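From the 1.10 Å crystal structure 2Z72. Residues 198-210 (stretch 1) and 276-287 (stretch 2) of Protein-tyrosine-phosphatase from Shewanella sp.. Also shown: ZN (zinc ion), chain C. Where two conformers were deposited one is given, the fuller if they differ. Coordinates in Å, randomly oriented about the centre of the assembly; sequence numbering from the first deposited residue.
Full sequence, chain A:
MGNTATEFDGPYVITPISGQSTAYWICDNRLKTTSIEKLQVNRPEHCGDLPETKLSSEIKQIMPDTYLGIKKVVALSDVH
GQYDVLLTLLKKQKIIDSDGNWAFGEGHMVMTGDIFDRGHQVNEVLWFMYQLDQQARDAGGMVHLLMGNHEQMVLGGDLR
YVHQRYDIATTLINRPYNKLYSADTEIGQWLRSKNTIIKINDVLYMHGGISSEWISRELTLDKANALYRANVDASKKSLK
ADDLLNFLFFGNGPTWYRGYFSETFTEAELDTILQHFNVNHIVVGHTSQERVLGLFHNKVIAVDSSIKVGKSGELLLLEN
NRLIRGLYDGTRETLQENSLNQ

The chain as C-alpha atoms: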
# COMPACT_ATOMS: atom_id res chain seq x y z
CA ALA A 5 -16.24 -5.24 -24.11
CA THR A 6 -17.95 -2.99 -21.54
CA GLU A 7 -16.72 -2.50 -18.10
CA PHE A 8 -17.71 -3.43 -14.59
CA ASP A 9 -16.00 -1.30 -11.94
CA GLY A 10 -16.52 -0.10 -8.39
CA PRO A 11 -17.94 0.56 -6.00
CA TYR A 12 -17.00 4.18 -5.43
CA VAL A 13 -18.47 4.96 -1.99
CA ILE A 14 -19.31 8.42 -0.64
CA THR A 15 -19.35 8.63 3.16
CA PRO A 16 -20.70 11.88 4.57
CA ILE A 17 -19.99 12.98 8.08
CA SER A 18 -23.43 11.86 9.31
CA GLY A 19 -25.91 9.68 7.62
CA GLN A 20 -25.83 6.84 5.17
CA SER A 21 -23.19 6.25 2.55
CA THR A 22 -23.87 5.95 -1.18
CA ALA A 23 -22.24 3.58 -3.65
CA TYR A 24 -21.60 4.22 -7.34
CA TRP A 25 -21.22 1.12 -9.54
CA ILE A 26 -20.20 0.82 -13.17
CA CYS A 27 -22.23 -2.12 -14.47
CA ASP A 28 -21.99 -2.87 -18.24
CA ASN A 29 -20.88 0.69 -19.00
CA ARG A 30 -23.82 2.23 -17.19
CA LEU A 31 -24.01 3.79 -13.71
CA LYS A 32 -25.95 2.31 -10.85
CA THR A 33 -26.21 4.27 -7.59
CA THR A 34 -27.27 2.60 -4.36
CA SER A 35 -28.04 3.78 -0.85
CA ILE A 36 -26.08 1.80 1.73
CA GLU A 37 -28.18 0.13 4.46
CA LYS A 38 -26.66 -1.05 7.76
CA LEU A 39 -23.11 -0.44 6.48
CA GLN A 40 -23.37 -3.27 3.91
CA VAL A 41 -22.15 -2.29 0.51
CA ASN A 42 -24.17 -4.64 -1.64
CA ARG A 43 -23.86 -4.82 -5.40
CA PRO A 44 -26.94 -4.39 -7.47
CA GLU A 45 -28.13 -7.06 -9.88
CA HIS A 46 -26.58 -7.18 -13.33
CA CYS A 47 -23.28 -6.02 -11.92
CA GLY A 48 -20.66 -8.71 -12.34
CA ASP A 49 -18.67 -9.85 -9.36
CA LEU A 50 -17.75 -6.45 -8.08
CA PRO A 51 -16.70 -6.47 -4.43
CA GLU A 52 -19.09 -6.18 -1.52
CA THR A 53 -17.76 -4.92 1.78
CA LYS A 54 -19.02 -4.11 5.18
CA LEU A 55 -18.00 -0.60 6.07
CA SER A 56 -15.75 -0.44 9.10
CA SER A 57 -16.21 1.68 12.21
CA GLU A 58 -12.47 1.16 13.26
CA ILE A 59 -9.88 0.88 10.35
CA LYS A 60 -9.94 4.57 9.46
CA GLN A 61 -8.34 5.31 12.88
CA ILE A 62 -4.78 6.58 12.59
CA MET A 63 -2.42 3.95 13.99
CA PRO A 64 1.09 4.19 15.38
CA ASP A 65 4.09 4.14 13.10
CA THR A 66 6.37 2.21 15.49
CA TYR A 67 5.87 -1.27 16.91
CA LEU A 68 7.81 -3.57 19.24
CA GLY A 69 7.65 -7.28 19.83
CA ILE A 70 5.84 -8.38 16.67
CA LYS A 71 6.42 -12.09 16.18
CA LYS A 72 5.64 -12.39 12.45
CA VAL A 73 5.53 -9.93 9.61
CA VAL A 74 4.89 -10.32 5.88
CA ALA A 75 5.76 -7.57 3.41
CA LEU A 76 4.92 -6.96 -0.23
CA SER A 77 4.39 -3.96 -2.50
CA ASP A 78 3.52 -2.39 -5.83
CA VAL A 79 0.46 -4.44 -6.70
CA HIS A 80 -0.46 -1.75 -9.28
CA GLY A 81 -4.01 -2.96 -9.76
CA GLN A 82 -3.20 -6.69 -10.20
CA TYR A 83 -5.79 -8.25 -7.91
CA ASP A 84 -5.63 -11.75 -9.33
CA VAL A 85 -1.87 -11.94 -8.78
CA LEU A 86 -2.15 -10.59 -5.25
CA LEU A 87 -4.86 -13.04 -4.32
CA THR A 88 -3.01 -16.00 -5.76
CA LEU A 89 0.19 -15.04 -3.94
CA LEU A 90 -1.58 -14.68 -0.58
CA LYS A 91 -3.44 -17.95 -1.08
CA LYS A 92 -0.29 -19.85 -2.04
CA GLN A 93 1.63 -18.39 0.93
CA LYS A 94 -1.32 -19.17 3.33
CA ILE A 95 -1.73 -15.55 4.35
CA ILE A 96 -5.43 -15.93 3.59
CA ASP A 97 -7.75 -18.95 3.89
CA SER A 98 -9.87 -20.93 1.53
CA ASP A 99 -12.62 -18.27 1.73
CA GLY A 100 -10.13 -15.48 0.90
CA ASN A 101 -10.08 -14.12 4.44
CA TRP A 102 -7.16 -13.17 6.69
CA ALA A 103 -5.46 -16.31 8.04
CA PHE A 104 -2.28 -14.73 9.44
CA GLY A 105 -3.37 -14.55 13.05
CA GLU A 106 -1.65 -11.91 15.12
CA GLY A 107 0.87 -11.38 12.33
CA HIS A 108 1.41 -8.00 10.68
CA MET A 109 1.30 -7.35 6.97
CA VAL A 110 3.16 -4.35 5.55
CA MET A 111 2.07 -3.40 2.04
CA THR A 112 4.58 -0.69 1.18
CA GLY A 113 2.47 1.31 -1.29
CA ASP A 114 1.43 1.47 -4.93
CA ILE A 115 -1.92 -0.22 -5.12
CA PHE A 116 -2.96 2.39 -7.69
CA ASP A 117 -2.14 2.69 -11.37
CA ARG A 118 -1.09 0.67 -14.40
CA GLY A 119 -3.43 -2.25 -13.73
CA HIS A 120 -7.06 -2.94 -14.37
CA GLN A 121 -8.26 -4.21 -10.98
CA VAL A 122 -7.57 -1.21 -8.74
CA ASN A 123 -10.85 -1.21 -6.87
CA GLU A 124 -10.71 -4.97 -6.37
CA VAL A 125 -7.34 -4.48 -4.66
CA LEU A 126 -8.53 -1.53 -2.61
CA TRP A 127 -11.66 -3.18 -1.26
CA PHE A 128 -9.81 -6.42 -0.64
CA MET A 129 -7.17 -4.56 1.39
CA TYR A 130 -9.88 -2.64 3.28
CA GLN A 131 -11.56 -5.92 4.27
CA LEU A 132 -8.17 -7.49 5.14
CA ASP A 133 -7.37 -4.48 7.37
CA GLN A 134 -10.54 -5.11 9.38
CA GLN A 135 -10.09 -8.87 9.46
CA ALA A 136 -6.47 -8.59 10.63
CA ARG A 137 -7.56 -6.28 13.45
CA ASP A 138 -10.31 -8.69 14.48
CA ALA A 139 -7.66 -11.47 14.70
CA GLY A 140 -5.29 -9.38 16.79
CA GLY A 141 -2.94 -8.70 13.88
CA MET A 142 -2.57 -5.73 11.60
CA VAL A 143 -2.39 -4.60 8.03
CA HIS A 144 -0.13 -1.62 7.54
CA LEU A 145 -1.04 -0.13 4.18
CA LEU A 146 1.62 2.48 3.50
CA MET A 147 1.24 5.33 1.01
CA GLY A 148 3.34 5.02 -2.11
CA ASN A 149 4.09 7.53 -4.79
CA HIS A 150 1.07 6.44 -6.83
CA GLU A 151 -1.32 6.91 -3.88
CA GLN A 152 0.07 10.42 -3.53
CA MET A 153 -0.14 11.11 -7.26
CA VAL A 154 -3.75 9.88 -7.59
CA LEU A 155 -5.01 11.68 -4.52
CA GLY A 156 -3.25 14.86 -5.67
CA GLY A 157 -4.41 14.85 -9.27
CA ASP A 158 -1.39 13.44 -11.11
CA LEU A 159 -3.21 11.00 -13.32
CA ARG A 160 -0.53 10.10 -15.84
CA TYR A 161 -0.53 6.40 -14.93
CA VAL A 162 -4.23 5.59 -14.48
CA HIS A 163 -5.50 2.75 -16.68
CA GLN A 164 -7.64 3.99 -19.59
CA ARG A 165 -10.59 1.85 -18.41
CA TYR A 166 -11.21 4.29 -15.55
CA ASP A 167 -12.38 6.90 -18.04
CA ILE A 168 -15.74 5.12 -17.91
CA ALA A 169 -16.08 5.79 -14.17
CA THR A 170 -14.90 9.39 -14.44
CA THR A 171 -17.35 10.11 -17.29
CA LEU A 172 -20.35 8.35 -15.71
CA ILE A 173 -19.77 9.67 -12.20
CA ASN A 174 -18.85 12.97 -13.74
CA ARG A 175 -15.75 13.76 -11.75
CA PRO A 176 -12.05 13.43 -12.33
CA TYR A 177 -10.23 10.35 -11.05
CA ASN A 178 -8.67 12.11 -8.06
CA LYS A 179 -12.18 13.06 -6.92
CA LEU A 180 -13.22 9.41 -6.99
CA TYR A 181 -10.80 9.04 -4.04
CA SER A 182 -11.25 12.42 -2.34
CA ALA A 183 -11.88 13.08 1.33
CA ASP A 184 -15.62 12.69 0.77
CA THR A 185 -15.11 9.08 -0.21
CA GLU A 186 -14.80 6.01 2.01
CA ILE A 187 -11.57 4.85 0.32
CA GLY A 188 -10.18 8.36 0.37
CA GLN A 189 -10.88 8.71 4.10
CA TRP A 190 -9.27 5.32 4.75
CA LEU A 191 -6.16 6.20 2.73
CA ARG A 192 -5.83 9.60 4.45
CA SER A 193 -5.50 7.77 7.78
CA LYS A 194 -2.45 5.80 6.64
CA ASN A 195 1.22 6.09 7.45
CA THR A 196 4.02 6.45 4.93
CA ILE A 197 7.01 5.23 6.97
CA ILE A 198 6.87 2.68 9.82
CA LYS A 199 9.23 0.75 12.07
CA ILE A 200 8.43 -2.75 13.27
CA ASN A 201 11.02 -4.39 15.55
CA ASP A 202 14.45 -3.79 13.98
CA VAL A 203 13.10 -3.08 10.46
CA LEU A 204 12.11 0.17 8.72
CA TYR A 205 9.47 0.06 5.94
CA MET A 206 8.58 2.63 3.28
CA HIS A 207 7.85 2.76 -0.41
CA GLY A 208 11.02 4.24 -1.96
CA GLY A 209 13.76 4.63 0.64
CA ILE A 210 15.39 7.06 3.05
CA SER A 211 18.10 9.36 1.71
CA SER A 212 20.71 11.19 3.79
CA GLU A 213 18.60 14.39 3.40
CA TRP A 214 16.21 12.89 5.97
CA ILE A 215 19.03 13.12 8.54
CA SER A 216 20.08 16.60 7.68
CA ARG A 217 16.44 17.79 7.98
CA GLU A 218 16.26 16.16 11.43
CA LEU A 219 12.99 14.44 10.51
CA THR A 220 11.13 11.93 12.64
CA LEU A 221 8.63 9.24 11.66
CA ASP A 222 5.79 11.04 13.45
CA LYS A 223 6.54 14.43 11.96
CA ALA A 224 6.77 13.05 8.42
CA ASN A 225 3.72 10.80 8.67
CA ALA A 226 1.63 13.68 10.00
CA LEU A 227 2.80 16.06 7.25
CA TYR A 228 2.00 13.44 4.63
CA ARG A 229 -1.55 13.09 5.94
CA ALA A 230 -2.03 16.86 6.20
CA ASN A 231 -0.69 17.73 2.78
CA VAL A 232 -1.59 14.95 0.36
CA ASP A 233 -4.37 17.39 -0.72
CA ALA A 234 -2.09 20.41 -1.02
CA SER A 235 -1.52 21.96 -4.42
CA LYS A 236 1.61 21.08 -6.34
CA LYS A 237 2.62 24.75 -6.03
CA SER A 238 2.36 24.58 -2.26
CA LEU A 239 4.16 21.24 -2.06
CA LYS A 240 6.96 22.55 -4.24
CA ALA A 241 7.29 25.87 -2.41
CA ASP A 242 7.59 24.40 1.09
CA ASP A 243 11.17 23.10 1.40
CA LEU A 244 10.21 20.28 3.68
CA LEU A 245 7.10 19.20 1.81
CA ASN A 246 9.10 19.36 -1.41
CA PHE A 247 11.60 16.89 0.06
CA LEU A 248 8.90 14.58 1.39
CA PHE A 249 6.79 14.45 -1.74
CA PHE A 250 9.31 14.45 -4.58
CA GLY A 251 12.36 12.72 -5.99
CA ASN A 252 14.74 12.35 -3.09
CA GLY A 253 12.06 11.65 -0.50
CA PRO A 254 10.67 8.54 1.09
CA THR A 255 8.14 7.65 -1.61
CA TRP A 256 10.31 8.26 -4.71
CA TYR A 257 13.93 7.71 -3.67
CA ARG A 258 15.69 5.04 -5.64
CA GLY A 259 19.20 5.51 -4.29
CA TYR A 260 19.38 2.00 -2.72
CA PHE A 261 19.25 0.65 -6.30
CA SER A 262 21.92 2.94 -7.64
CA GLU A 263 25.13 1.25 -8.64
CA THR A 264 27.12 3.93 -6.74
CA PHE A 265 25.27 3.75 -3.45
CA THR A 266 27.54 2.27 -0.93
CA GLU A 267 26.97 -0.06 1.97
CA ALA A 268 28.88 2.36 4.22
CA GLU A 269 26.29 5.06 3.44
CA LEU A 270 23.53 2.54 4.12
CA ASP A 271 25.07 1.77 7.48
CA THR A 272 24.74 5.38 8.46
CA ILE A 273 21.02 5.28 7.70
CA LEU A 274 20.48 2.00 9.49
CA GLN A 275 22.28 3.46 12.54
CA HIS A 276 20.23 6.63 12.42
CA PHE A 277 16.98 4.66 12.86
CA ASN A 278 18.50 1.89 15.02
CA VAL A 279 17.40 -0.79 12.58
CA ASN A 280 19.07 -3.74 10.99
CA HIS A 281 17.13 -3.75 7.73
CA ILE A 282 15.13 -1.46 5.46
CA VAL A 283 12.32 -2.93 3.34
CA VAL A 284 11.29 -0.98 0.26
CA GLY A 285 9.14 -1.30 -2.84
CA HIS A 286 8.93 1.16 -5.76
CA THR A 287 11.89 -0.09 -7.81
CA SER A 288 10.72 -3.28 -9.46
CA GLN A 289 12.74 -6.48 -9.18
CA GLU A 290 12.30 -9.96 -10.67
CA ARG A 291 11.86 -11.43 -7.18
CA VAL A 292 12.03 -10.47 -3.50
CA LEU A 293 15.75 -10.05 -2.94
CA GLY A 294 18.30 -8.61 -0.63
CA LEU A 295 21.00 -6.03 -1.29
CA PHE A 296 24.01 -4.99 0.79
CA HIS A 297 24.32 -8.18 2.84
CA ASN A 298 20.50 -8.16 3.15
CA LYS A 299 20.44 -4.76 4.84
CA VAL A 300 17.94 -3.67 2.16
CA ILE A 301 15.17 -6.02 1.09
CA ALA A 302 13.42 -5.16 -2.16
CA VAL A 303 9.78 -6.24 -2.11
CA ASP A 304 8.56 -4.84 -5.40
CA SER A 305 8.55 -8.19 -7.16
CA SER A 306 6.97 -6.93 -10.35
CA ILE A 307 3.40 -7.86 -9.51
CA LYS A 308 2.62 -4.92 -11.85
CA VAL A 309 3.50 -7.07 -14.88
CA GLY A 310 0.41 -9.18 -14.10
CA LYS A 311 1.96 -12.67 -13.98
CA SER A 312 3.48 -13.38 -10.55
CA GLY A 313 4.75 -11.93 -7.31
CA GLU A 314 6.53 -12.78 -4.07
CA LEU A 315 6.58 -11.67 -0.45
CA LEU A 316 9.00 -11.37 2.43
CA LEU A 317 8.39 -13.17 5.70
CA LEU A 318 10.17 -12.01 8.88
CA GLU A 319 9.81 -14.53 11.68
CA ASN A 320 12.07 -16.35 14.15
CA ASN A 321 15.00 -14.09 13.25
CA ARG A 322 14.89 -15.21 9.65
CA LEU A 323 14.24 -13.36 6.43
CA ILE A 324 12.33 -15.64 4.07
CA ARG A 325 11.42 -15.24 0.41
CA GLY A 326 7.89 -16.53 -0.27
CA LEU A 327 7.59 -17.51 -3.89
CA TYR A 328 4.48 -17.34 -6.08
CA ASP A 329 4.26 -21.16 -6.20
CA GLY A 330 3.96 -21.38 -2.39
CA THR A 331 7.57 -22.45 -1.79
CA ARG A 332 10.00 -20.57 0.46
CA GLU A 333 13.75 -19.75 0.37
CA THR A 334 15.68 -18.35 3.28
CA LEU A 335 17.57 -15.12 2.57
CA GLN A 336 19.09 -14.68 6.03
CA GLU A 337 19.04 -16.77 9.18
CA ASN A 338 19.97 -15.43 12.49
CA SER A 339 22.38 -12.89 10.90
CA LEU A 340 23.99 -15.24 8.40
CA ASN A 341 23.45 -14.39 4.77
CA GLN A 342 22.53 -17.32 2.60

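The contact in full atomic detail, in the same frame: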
# COMPACT_ATOMS: atom_id res chain seq x y z
N ILE A 198 7.06 3.32 8.51
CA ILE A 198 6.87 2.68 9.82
C ILE A 198 8.10 1.87 10.19
O ILE A 198 8.94 1.52 9.37
CB ILE A 198 5.60 1.81 9.87
CG1 ILE A 198 5.70 0.56 8.99
CG2 ILE A 198 4.38 2.64 9.57
CD1 ILE A 198 4.58 -0.44 9.21
N LYS A 199 8.18 1.58 11.49
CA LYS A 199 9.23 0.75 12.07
C LYS A 199 8.57 -0.37 12.84
O LYS A 199 7.70 -0.12 13.67
CB LYS A 199 10.08 1.61 13.02
CG LYS A 199 11.30 0.89 13.59
CD LYS A 199 12.11 1.87 14.52
CE LYS A 199 13.19 1.20 15.31
NZ LYS A 199 13.73 2.22 16.23
N ILE A 200 8.90 -1.61 12.52
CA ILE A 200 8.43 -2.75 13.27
C ILE A 200 9.67 -3.53 13.70
O ILE A 200 10.47 -3.96 12.89
CB ILE A 200 7.48 -3.67 12.47
CG1 ILE A 200 6.29 -2.92 11.92
CG2 ILE A 200 7.08 -4.87 13.32
CD1 ILE A 200 5.35 -3.77 11.07
N ASN A 201 9.83 -3.69 15.01
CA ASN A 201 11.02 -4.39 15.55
C ASN A 201 12.25 -3.64 15.03
O ASN A 201 12.31 -2.41 15.20
CB ASN A 201 11.01 -5.89 15.21
CG ASN A 201 9.71 -6.57 15.61
OD1 ASN A 201 9.05 -6.19 16.58
ND2 ASN A 201 9.42 -7.65 14.86
N ASP A 202 13.20 -4.34 14.46
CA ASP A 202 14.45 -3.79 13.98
C ASP A 202 14.43 -3.56 12.47
O ASP A 202 15.47 -3.59 11.83
CB ASP A 202 15.57 -4.73 14.41
CG ASP A 202 15.46 -6.11 13.80
OD1 ASP A 202 16.52 -6.80 13.66
OD2 ASP A 202 14.36 -6.55 13.44
N VAL A 203 13.24 -3.25 11.91
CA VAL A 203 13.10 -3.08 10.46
C VAL A 203 12.31 -1.81 10.17
O VAL A 203 11.27 -1.54 10.80
CB VAL A 203 12.39 -4.30 9.84
CG1 VAL A 203 12.31 -4.16 8.33
CG2 VAL A 203 13.08 -5.59 10.23
N LEU A 204 12.79 -1.04 9.22
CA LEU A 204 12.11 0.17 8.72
C LEU A 204 11.47 -0.14 7.37
O LEU A 204 12.12 -0.78 6.55
CB LEU A 204 13.10 1.32 8.60
CG LEU A 204 12.53 2.76 8.60
CD1 LEU A 204 12.00 3.13 9.96
CD2 LEU A 204 13.63 3.73 8.18
N TYR A 205 10.26 0.35 7.14
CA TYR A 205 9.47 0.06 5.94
C TYR A 205 9.00 1.38 5.34
O TYR A 205 8.40 2.21 6.02
CB TYR A 205 8.24 -0.74 6.29
CG TYR A 205 8.47 -2.08 6.89
CD1 TYR A 205 8.73 -2.22 8.25
CD2 TYR A 205 8.43 -3.23 6.12
CE1 TYR A 205 8.95 -3.45 8.83
CE2 TYR A 205 8.67 -4.46 6.69
CZ TYR A 205 8.92 -4.60 8.07
OH TYR A 205 9.17 -5.84 8.57
N MET A 206 9.17 1.54 4.03
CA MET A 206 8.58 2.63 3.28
C MET A 206 8.66 2.28 1.79
O MET A 206 9.28 1.33 1.37
CB MET A 206 9.28 3.94 3.61
CG MET A 206 10.63 4.27 3.00
SD MET A 206 11.98 3.15 3.41
CE MET A 206 11.89 3.25 5.21
N HIS A 207 7.99 3.12 0.99
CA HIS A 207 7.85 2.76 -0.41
C HIS A 207 9.16 2.85 -1.20
O HIS A 207 9.51 1.88 -1.90
CB HIS A 207 6.78 3.66 -1.03
CG HIS A 207 6.53 3.30 -2.46
ND1 HIS A 207 5.98 2.08 -2.79
CD2 HIS A 207 6.75 3.94 -3.61
CE1 HIS A 207 5.91 2.00 -4.10
NE2 HIS A 207 6.36 3.13 -4.67
N GLY A 208 9.85 3.97 -1.14
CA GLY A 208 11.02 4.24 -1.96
C GLY A 208 12.32 3.99 -1.24
O GLY A 208 13.13 3.13 -1.61
N GLY A 209 12.55 4.76 -0.18
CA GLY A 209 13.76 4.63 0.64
C GLY A 209 14.05 5.95 1.30
O GLY A 209 13.52 6.97 0.99
N ILE A 210 15.00 5.90 2.29
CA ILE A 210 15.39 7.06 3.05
C ILE A 210 16.79 7.48 2.59
O ILE A 210 17.74 6.71 2.70
CB ILE A 210 15.33 6.78 4.56
CG1 ILE A 210 14.03 6.13 5.00
CG2 ILE A 210 15.65 8.07 5.34
CD1 ILE A 210 12.81 7.02 4.85
N HIS A 276 21.04 5.49 12.05
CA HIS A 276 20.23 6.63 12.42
C HIS A 276 18.88 6.20 13.00
O HIS A 276 18.38 6.84 13.89
CB HIS A 276 19.98 7.49 11.14
CG HIS A 276 19.24 8.74 11.43
ND1 HIS A 276 17.91 9.09 11.27
CD2 HIS A 276 19.79 9.80 12.04
CE1 HIS A 276 17.67 10.31 11.71
NE2 HIS A 276 18.82 10.74 12.16
N PHE A 277 18.29 5.15 12.43
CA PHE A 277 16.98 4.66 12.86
C PHE A 277 17.07 3.49 13.84
O PHE A 277 16.06 2.98 14.28
CB PHE A 277 16.17 4.20 11.66
CG PHE A 277 15.76 5.33 10.74
CD1 PHE A 277 16.48 5.64 9.60
CD2 PHE A 277 14.58 6.07 11.01
CE1 PHE A 277 16.09 6.64 8.71
CE2 PHE A 277 14.23 7.04 10.13
CZ PHE A 277 14.93 7.34 8.97
N ASN A 278 18.29 3.04 14.17
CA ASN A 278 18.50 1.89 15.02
C ASN A 278 17.73 0.66 14.53
O ASN A 278 17.00 -0.00 15.26
CB ASN A 278 18.09 2.19 16.47
CG ASN A 278 18.51 1.21 17.51
OD1 ASN A 278 17.77 1.02 18.52
ND2 ASN A 278 19.67 0.57 17.39
N VAL A 279 17.95 0.39 13.23
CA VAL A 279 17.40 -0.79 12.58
C VAL A 279 18.51 -1.61 11.98
O VAL A 279 19.59 -1.13 11.70
CB VAL A 279 16.32 -0.41 11.54
CG1 VAL A 279 15.14 0.22 12.26
CG2 VAL A 279 16.89 0.47 10.47
N ASN A 280 18.18 -2.87 11.69
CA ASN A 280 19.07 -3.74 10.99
C ASN A 280 18.74 -3.95 9.53
O ASN A 280 19.55 -4.50 8.77
CB ASN A 280 19.08 -5.11 11.69
CG ASN A 280 19.74 -5.02 13.04
OD1 ASN A 280 20.80 -4.41 13.15
ND2 ASN A 280 19.11 -5.60 14.04
N HIS A 281 17.56 -3.55 9.06
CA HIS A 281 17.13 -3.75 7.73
C HIS A 281 16.16 -2.63 7.35
O HIS A 281 15.44 -2.14 8.21
CB HIS A 281 16.39 -5.06 7.46
CG HIS A 281 17.07 -6.26 8.01
ND1 HIS A 281 18.07 -6.96 7.39
CD2 HIS A 281 16.94 -6.84 9.24
CE1 HIS A 281 18.48 -7.93 8.18
NE2 HIS A 281 17.81 -7.90 9.34
N ILE A 282 16.12 -2.35 6.05
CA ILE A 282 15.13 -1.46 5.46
C ILE A 282 14.44 -2.20 4.31
O ILE A 282 15.15 -2.80 3.48
CB ILE A 282 15.73 -0.13 4.97
CG1 ILE A 282 16.45 0.58 6.12
CG2 ILE A 282 14.67 0.81 4.39
CD1 ILE A 282 17.27 1.79 5.69
N VAL A 283 13.14 -2.23 4.32
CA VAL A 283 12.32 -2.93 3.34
C VAL A 283 11.62 -1.88 2.48
O VAL A 283 10.92 -0.99 3.04
CB VAL A 283 11.32 -3.79 4.08
CG1 VAL A 283 10.27 -4.39 3.09
CG2 VAL A 283 12.01 -4.93 4.77
N VAL A 284 11.82 -1.97 1.17
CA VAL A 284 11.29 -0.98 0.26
C VAL A 284 10.65 -1.64 -0.98
O VAL A 284 11.02 -2.77 -1.35
CB VAL A 284 12.38 -0.01 -0.25
CG1 VAL A 284 13.01 0.70 0.93
CG2 VAL A 284 13.47 -0.74 -1.05
N GLY A 285 9.74 -0.92 -1.55
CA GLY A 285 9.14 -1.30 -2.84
C GLY A 285 9.67 -0.41 -3.94
O GLY A 285 10.92 -0.18 -3.99
N HIS A 286 8.79 0.10 -4.80
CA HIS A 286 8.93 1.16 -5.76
C HIS A 286 9.79 0.85 -6.98
O HIS A 286 9.41 1.25 -8.08
CB HIS A 286 9.44 2.46 -5.09
CG HIS A 286 9.51 3.68 -5.92
ND1 HIS A 286 8.48 4.28 -6.58
CD2 HIS A 286 10.58 4.49 -6.15
CE1 HIS A 286 8.96 5.35 -7.18
NE2 HIS A 286 10.25 5.54 -6.95
N THR A 287 10.94 0.27 -6.79
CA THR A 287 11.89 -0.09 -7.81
C THR A 287 11.79 -1.59 -8.08
O THR A 287 12.22 -2.40 -7.26
CB THR A 287 13.31 0.36 -7.41
OG1 THR A 287 13.31 1.73 -7.05
CG2 THR A 287 14.25 0.17 -8.62
ZN ZN C . 6.46 3.61 -6.62
O HOH W 1 14.10 4.52 15.26
O HOH W 2 17.37 -9.04 11.51
O HOH W 3 12.77 2.01 -4.24
O HOH W 4 6.60 2.43 -8.18

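Parallel strands bond in a staggered pattern, alternate residues of one strand each reaching two residues of its neighbour, and metal sites are often built where such strands run out. The pairing of residues 198-210 with 276-287 illustrates both habits, in a contact that buries 952 Å² between segments whose touching residues are at least 67 apart in sequence.

The contact opens ahead of the paired strands. Lys199, extended through four t rotamers, carries its ammonium group to a main-chain carbonyl near the end of a helix: NZ of Lys199 donates to O of Phe277 at 3.1 Å, and a water accepts from the same NZ while donating to the same O. The aliphatic part of the side chain is not idle, since CE of Lys199 lies 3.8 Å from CG1 of Val279.

A type II' turn from Ile200 to Val203 then brings Asp202 alongside Asn280, which it holds twice. Asn280 N donates to Asp202 O at 2.8 Å, and Asn280 ND2 to Asp202 OD1 at 2.9 Å, nearly straight at 173°.

From here the strands run parallel, their axes 20° apart. Leu204 supplies the central links: its N donates to His281 O (3.0 Å) and its O accepts from Val283 N (2.8 Å), so that one residue brackets Ile282. Met206 N continues the ladder to Val283 O at 3.2 Å. Between these bonds, CA-H groups approach the same carbonyls, as where Val203 CA lies 3.4 Å from His281 O.

Side chains alternate between the two faces of the sheet. Val203 and Tyr205 share one with His281 and Val283; CG1 of Val203 meets CG2 of Val283 at 3.7 Å, and CD2 of Tyr205 lies 3.6 Å from CB of Val283. Leu204 and Met206 occupy the other with Ile282 and Val284. There Leu204 CD2 sits almost on the normal of the Phe277 ring, 3.5 Å from its centroid, a CH-pi contact, while SD of Met206 packs 3.6 Å from CG1 of Val284.

Beyond the ladder, chemistry shifts to the metal. His207 NE2 and His286 ND1 bind zinc at 2.0 and 2.1 Å; their 3.1 Å separation reflects this shared ion, not a hydrogen bond. His286 CB also covers a face of the His207 ring. Gly208 O and Gly285 O both accept from one water. At Gly209, the backbone angles themselves call for glycine. Finally, Ile210 returns to the hydrophobic cluster, its CG2 3.7 Å from CE1 at the edge of the Phe277 ring.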